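Local coordinates for mediator of RNA polymerase II transcription subunit 18 (Schizosaccharomyces pombe, PDB 3C0T), which serves as a subunit of the Mediator coactivator complex, which conveys signals from gene-specific regulatory proteins to the RNA polymerase II machinery, at residues F132-T136 with N188-V192; T136-Q142 with P164-Y170. The contacts are given in a common frame with arbitrary orientation. Numbering follows the deposited sequence.

Interaction 1 (F132-T136 with N188-V192); sequences FFFDT and NLTKV
Phe134 lays its ring against the aliphatic part of Lys191: CD of the lysine stands 3.8 Å from the ring centroid, 14° off the normal, a CH-pi contact over the face, and Lys191 CB lies 3.7 Å from Phe134 CD1. At the ring edge Val192 CG2 comes to 4.1 Å from Phe134 CD1. The phenylalanine sits at the first corner of a type I' beta turn, Phe133 to Thr136, with both corner residues in the left-handed helical region (phi/psi 48/40 for Phe134, 60/26 for Asp135). Two backbone bonds close the hairpin, Thr136 N to Phe133 O (2.8 Å) and Phe133 N to Thr136 O (3.1 Å). Facing it is one turn of regular helix, 188-192; the closest CA atoms are those of Phe134 and Asn188, 5.7 Å apart. Asn188, Lys191 and Val192, spaced i, i+3, i+4, point their CB atoms at the hairpin. Phe134 O lies 3.0 Å from Asn188 CG, over the amide carbon, and neither Asn188 ND2 (3.4 Å, poor angle) nor OD1 bonds to it. Thr136 takes the p rotamer: OG1 donates to Phe133 O (2.9 Å) and touches Val192 CG2 (3.1 Å), while CG2 packs on Asn188 CB (3.6 Å). Lys191 bends at chi4 (p), bringing NZ to Asn188 OD1 in a weak 3.4 Å hydrogen bond. Between these segments the contact is packing, of side chains on one another and of the Phe133 and Phe134 carbonyls on the helix: one face of helix 179-196 against the tip of a two-residue type I' beta-hairpin joining strands 118-133 and 136-146 of the Med18 beta barrel.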
loop_
_atom_site.group_PDB
_atom_site.type_symbol
_atom_site.label_atom_id
_atom_site.label_comp_id
_atom_site.label_asym_id
_atom_site.label_seq_id
_atom_site.Cartn_x
_atom_site.Cartn_y
_atom_site.Cartn_z
ATOM N N PHE A 132 4.143 -2.630 14.367
ATOM C CA PHE A 132 4.343 -1.252 14.822
ATOM C C PHE A 132 5.544 -1.181 15.756
ATOM O O PHE A 132 5.816 -2.122 16.503
ATOM C CB PHE A 132 3.112 -0.733 15.586
ATOM C CG PHE A 132 1.801 -1.232 15.044
ATOM C CD1 PHE A 132 1.346 -2.517 15.355
ATOM C CD2 PHE A 132 1.043 -0.444 14.169
ATOM C CE1 PHE A 132 0.148 -3.021 14.791
ATOM C CE2 PHE A 132 -0.155 -0.934 13.599
ATOM C CZ PHE A 132 -0.599 -2.223 13.909
ATOM N N PHE A 133 6.257 -0.059 15.709
ATOM C CA PHE A 133 7.410 0.166 16.575
ATOM C C PHE A 133 7.961 1.575 16.324
ATOM O O PHE A 133 7.895 2.086 15.197
ATOM C CB PHE A 133 8.488 -0.891 16.318
ATOM C CG PHE A 133 9.200 -1.343 17.564
ATOM C CD1 PHE A 133 8.492 -1.925 18.614
ATOM C CD2 PHE A 133 10.580 -1.185 17.694
ATOM C CE1 PHE A 133 9.147 -2.348 19.785
ATOM C CE2 PHE A 133 11.248 -1.604 18.859
ATOM C CZ PHE A 133 10.522 -2.187 19.905
ATOM N N PHE A 134 8.481 2.205 17.379
ATOM C CA PHE A 134 9.035 3.556 17.283
ATOM C C PHE A 134 8.092 4.491 16.557
ATOM O O PHE A 134 8.529 5.321 15.751
ATOM C CB PHE A 134 10.382 3.540 16.553
ATOM C CG PHE A 134 11.498 2.938 17.356
ATOM C CD1 PHE A 134 12.244 1.878 16.851
ATOM C CD2 PHE A 134 11.798 3.432 18.628
ATOM C CE1 PHE A 134 13.282 1.313 17.601
ATOM C CE2 PHE A 134 12.826 2.880 19.386
ATOM C CZ PHE A 134 13.572 1.819 18.877
ATOM N N ASP A 135 6.798 4.350 16.828
ATOM C CA ASP A 135 5.798 5.192 16.185
ATOM C C ASP A 135 5.741 5.101 14.665
ATOM O O ASP A 135 5.343 6.054 13.991
ATOM C CB ASP A 135 6.020 6.644 16.571
ATOM C CG ASP A 135 5.055 7.103 17.609
ATOM O OD1 ASP A 135 5.164 6.640 18.770
ATOM O OD2 ASP A 135 4.176 7.922 17.248
ATOM N N THR A 136 6.161 3.972 14.117
ATOM C CA THR A 136 6.105 3.791 12.674
ATOM C C THR A 136 5.359 2.487 12.428
ATOM O O THR A 136 5.211 1.665 13.337
ATOM C CB THR A 136 7.509 3.678 12.039
ATOM O OG1 THR A 136 8.071 2.401 12.366
ATOM C CG2 THR A 136 8.421 4.776 12.547
ATOM N N ASN A 188 12.719 8.220 13.486
ATOM C CA ASN A 188 12.053 6.960 13.810
ATOM C C ASN A 188 12.245 5.928 12.695
ATOM O O ASN A 188 12.447 4.746 12.967
ATOM C CB ASN A 188 10.563 7.183 14.077
ATOM C CG ASN A 188 10.305 7.739 15.466
ATOM O OD1 ASN A 188 11.002 7.392 16.426
ATOM N ND2 ASN A 188 9.289 8.589 15.589
ATOM N N LEU A 189 12.187 6.376 11.447
ATOM C CA LEU A 189 12.387 5.471 10.328
ATOM C C LEU A 189 13.802 4.909 10.393
ATOM O O LEU A 189 14.018 3.715 10.160
ATOM C CB LEU A 189 12.172 6.193 8.990
ATOM C CG LEU A 189 10.706 6.415 8.597
ATOM C CD1 LEU A 189 10.630 7.086 7.242
ATOM C CD2 LEU A 189 9.980 5.080 8.554
ATOM N N THR A 190 14.764 5.765 10.730
ATOM C CA THR A 190 16.154 5.331 10.822
ATOM C C THR A 190 16.333 4.242 11.878
ATOM O O THR A 190 17.088 3.297 11.676
ATOM C CB THR A 190 17.086 6.520 11.132
ATOM O OG1 THR A 190 17.224 7.321 9.954
ATOM C CG2 THR A 190 18.461 6.044 11.569
ATOM N N LYS A 191 15.636 4.377 12.998
ATOM C CA LYS A 191 15.717 3.390 14.062
ATOM C C LYS A 191 15.159 2.043 13.577
ATOM O O LYS A 191 15.769 0.996 13.794
ATOM C CB LYS A 191 14.917 3.857 15.282
ATOM C CG LYS A 191 15.356 5.192 15.895
ATOM C CD LYS A 191 14.559 5.441 17.169
ATOM C CE LYS A 191 14.918 6.750 17.856
ATOM N NZ LYS A 191 14.253 7.935 17.263
ATOM N N VAL A 192 13.994 2.075 12.930
ATOM C CA VAL A 192 13.368 0.857 12.430
ATOM C C VAL A 192 14.244 0.222 11.349
ATOM O O VAL A 192 14.380 -0.992 11.287
ATOM C CB VAL A 192 11.957 1.159 11.858
ATOM C CG1 VAL A 192 11.307 -0.115 11.331
ATOM C CG2 VAL A 192 11.097 1.779 12.938
#

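Interaction 2 (T136-Q142 with P164-Y170)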
loop_
_atom_site.group_PDB
_atom_site.type_symbol
_atom_site.label_atom_id
_atom_site.label_comp_id
_atom_site.label_asym_id
_atom_site.label_seq_id
_atom_site.Cartn_x
_atom_site.Cartn_y
_atom_site.Cartn_z
ATOM N N THR A 136 6.161 3.972 14.117
ATOM C CA THR A 136 6.105 3.791 12.674
ATOM C C THR A 136 5.359 2.487 12.428
ATOM O O THR A 136 5.211 1.665 13.337
ATOM C CB THR A 136 7.509 3.678 12.039
ATOM O OG1 THR A 136 8.071 2.401 12.366
ATOM C CG2 THR A 136 8.421 4.776 12.547
ATOM N N THR A 137 4.888 2.303 11.203
ATOM C CA THR A 137 4.166 1.101 10.836
ATOM C C THR A 137 4.987 0.344 9.808
ATOM O O THR A 137 5.563 0.939 8.891
ATOM C CB THR A 137 2.797 1.439 10.212
ATOM O OG1 THR A 137 1.978 2.100 11.182
ATOM C CG2 THR A 137 2.089 0.168 9.742
ATOM N N VAL A 138 5.069 -0.968 9.970
ATOM C CA VAL A 138 5.797 -1.768 9.009
ATOM C C VAL A 138 4.842 -2.837 8.516
ATOM O O VAL A 138 4.366 -3.686 9.275
ATOM C CB VAL A 138 7.078 -2.365 9.618
ATOM C CG1 VAL A 138 6.929 -2.470 11.102
ATOM C CG2 VAL A 138 7.389 -3.705 8.994
ATOM N N ARG A 139 4.546 -2.756 7.227
ATOM C CA ARG A 139 3.624 -3.666 6.578
ATOM C C ARG A 139 4.362 -4.571 5.589
ATOM O O ARG A 139 5.204 -4.106 4.817
ATOM C CB ARG A 139 2.548 -2.831 5.862
ATOM C CG ARG A 139 1.630 -3.608 4.948
ATOM C CD ARG A 139 0.686 -2.688 4.169
ATOM N NE ARG A 139 -0.326 -2.062 5.017
ATOM C CZ ARG A 139 -1.529 -1.697 4.581
ATOM N NH1 ARG A 139 -1.862 -1.891 3.311
ATOM N NH2 ARG A 139 -2.414 -1.168 5.420
ATOM N N ILE A 140 4.079 -5.871 5.646
ATOM C CA ILE A 140 4.678 -6.821 4.715
ATOM C C ILE A 140 3.462 -7.384 3.985
ATOM O O ILE A 140 2.568 -7.971 4.598
ATOM C CB ILE A 140 5.498 -7.923 5.448
ATOM C CG1 ILE A 140 6.157 -8.847 4.421
ATOM C CG2 ILE A 140 4.627 -8.691 6.420
ATOM C CD1 ILE A 140 7.228 -9.751 5.021
ATOM N N TYR A 141 3.413 -7.185 2.673
ATOM C CA TYR A 141 2.240 -7.609 1.920
ATOM C C TYR A 141 2.481 -8.105 0.512
ATOM O O TYR A 141 3.575 -8.004 -0.037
ATOM C CB TYR A 141 1.247 -6.447 1.826
ATOM C CG TYR A 141 1.732 -5.309 0.945
ATOM C CD1 TYR A 141 2.607 -4.336 1.436
ATOM C CD2 TYR A 141 1.321 -5.205 -0.385
ATOM C CE1 TYR A 141 3.057 -3.290 0.630
ATOM C CE2 TYR A 141 1.767 -4.162 -1.204
ATOM C CZ TYR A 141 2.635 -3.207 -0.691
ATOM O OH TYR A 141 3.073 -2.165 -1.495
ATOM N N GLN A 142 1.406 -8.609 -0.077
ATOM C CA GLN A 142 1.424 -9.122 -1.429
ATOM C C GLN A 142 0.226 -8.492 -2.124
ATOM O O GLN A 142 -0.829 -8.326 -1.506
ATOM C CB GLN A 142 1.281 -10.640 -1.392
ATOM C CG GLN A 142 1.933 -11.339 -2.563
ATOM C CD GLN A 142 2.224 -12.782 -2.256
ATOM O OE1 GLN A 142 1.305 -13.587 -2.043
ATOM N NE2 GLN A 142 3.511 -13.124 -2.209
ATOM N N PRO A 164 7.377 -11.676 -4.909
ATOM C CA PRO A 164 7.971 -11.422 -3.595
ATOM C C PRO A 164 6.976 -10.640 -2.731
ATOM O O PRO A 164 5.999 -10.081 -3.246
ATOM C CB PRO A 164 9.192 -10.578 -3.933
ATOM C CG PRO A 164 8.687 -9.756 -5.085
ATOM C CD PRO A 164 7.969 -10.792 -5.927
ATOM N N TRP A 165 7.210 -10.623 -1.422
ATOM C CA TRP A 165 6.360 -9.860 -0.521
ATOM C C TRP A 165 7.002 -8.487 -0.461
ATOM O O TRP A 165 8.228 -8.364 -0.558
ATOM C CB TRP A 165 6.344 -10.465 0.875
ATOM C CG TRP A 165 5.558 -11.730 0.971
ATOM C CD1 TRP A 165 5.957 -12.973 0.582
ATOM C CD2 TRP A 165 4.228 -11.875 1.487
ATOM N NE1 TRP A 165 4.958 -13.889 0.823
ATOM C CE2 TRP A 165 3.886 -13.243 1.377
ATOM C CE3 TRP A 165 3.293 -10.984 2.030
ATOM C CZ2 TRP A 165 2.645 -13.747 1.795
ATOM C CZ3 TRP A 165 2.053 -11.486 2.448
ATOM C CH2 TRP A 165 1.744 -12.857 2.325
ATOM N N ILE A 166 6.184 -7.454 -0.322
ATOM C CA ILE A 166 6.705 -6.099 -0.248
ATOM C C ILE A 166 6.732 -5.660 1.206
ATOM O O ILE A 166 5.769 -5.883 1.947
ATOM C CB ILE A 166 5.835 -5.120 -1.072
ATOM C CG1 ILE A 166 5.943 -5.464 -2.558
ATOM C CG2 ILE A 166 6.273 -3.669 -0.826
ATOM C CD1 ILE A 166 5.085 -4.599 -3.450
ATOM N N LEU A 167 7.848 -5.059 1.613
ATOM C CA LEU A 167 8.011 -4.561 2.974
ATOM C C LEU A 167 7.943 -3.045 2.891
ATOM O O LEU A 167 8.842 -2.417 2.333
ATOM C CB LEU A 167 9.369 -4.968 3.553
ATOM C CG LEU A 167 9.383 -5.823 4.828
ATOM C CD1 LEU A 167 10.782 -5.807 5.405
ATOM C CD2 LEU A 167 8.416 -5.290 5.867
ATOM N N HIS A 168 6.886 -2.461 3.447
ATOM C CA HIS A 168 6.696 -1.013 3.417
ATOM C C HIS A 168 6.686 -0.440 4.834
ATOM O O HIS A 168 5.820 -0.778 5.644
ATOM C CB HIS A 168 5.373 -0.689 2.711
ATOM C CG HIS A 168 5.105 0.777 2.544
ATOM N ND1 HIS A 168 3.940 1.259 1.989
ATOM C CD2 HIS A 168 5.848 1.865 2.857
ATOM C CE1 HIS A 168 3.975 2.579 1.967
ATOM N NE2 HIS A 168 5.121 2.973 2.488
ATOM N N VAL A 169 7.659 0.418 5.131
ATOM C CA VAL A 169 7.748 1.039 6.448
ATOM C C VAL A 169 7.400 2.514 6.289
ATOM O O VAL A 169 7.963 3.202 5.433
ATOM C CB VAL A 169 9.170 0.912 7.041
ATOM C CG1 VAL A 169 9.187 1.455 8.469
ATOM C CG2 VAL A 169 9.608 -0.553 7.022
ATOM N N TYR A 170 6.481 3.006 7.111
ATOM C CA TYR A 170 6.071 4.392 6.982
ATOM C C TYR A 170 5.498 5.004 8.246
ATOM O O TYR A 170 5.192 4.314 9.218
ATOM C CB TYR A 170 5.012 4.526 5.878
ATOM C CG TYR A 170 3.732 3.758 6.168
ATOM C CD1 TYR A 170 3.633 2.392 5.895
ATOM C CD2 TYR A 170 2.637 4.387 6.764
ATOM C CE1 TYR A 170 2.474 1.670 6.214
ATOM C CE2 TYR A 170 1.481 3.676 7.090
ATOM C CZ TYR A 170 1.407 2.316 6.815
ATOM O OH TYR A 170 0.278 1.597 7.175
HETATM O O HOH W 1 2.823 4.902 11.555
#
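Val138, Ile140, Leu167 and Val169 form the apolar centre, all on one face of the antiparallel pair. Leu167 CD2 fits between Val138 CG2 (3.7 Å) and Ile140 CB (4.0 Å), and Val169 CG2 lies 4.1 Å from Val138 CB; helix 179-196 covers Val169. Ile140 CG1 is 3.9 Å from Trp165 CB, and Gln142 CB lies 4.1 Å from the centroid of the Trp165 six-membered ring, a CH-pi contact over the face. Beneath, the backbones are joined by three pairs of hydrogen bonds, 2.7 to 2.9 Å long between N and O atoms, at Thr137-Tyr170, Arg139-His168 and Tyr141-Ile166. On the opposite face both tyrosines are p rotamers and lie across the neighbouring strand: Ile166 CB sits 3.9 Å from the Tyr141 ring centroid, Thr137 CB 4.0 Å from that of Tyr170. Apolar side chains of the Mediator subunit 8 chain pack on Tyr141, Ile166 and Pro164. Farther out, Arg139 makes salt bridges to Glu34 and Glu130, and a water binds Thr137 OG1 (3.0 Å) and, weakly, Tyr170 O (3.4 Å). Backbone bonding therefore sets the register, while the alternation separates an aliphatic face made by Val138, Ile140, Leu167 and Val169 from one mixing aromatic, charged and partner-binding groups.

The two contacts lie about 13 Å apart, centre to centre, and share Thr136, the last residue of the hairpin turn in interaction 1 and the first of the strand segment in interaction 2. Along the chain the order is 132-136, 136-142, 164-170, 188-192, so interaction 2 is nested inside the loop that interaction 1 closes. Strand 165-173 pairs with strand 136-146, and helix 179-196, next in the chain, returns to the end of the same sheet. There Leu189 CD2 and Val192 CG1 pack on Val169 CG1, at 3.7 and 3.9 Å. One helix thus covers both the turn and the Val169 end of the aliphatic face, so helix 179-196 packs on the turn and on the curled antiparallel sheet at once.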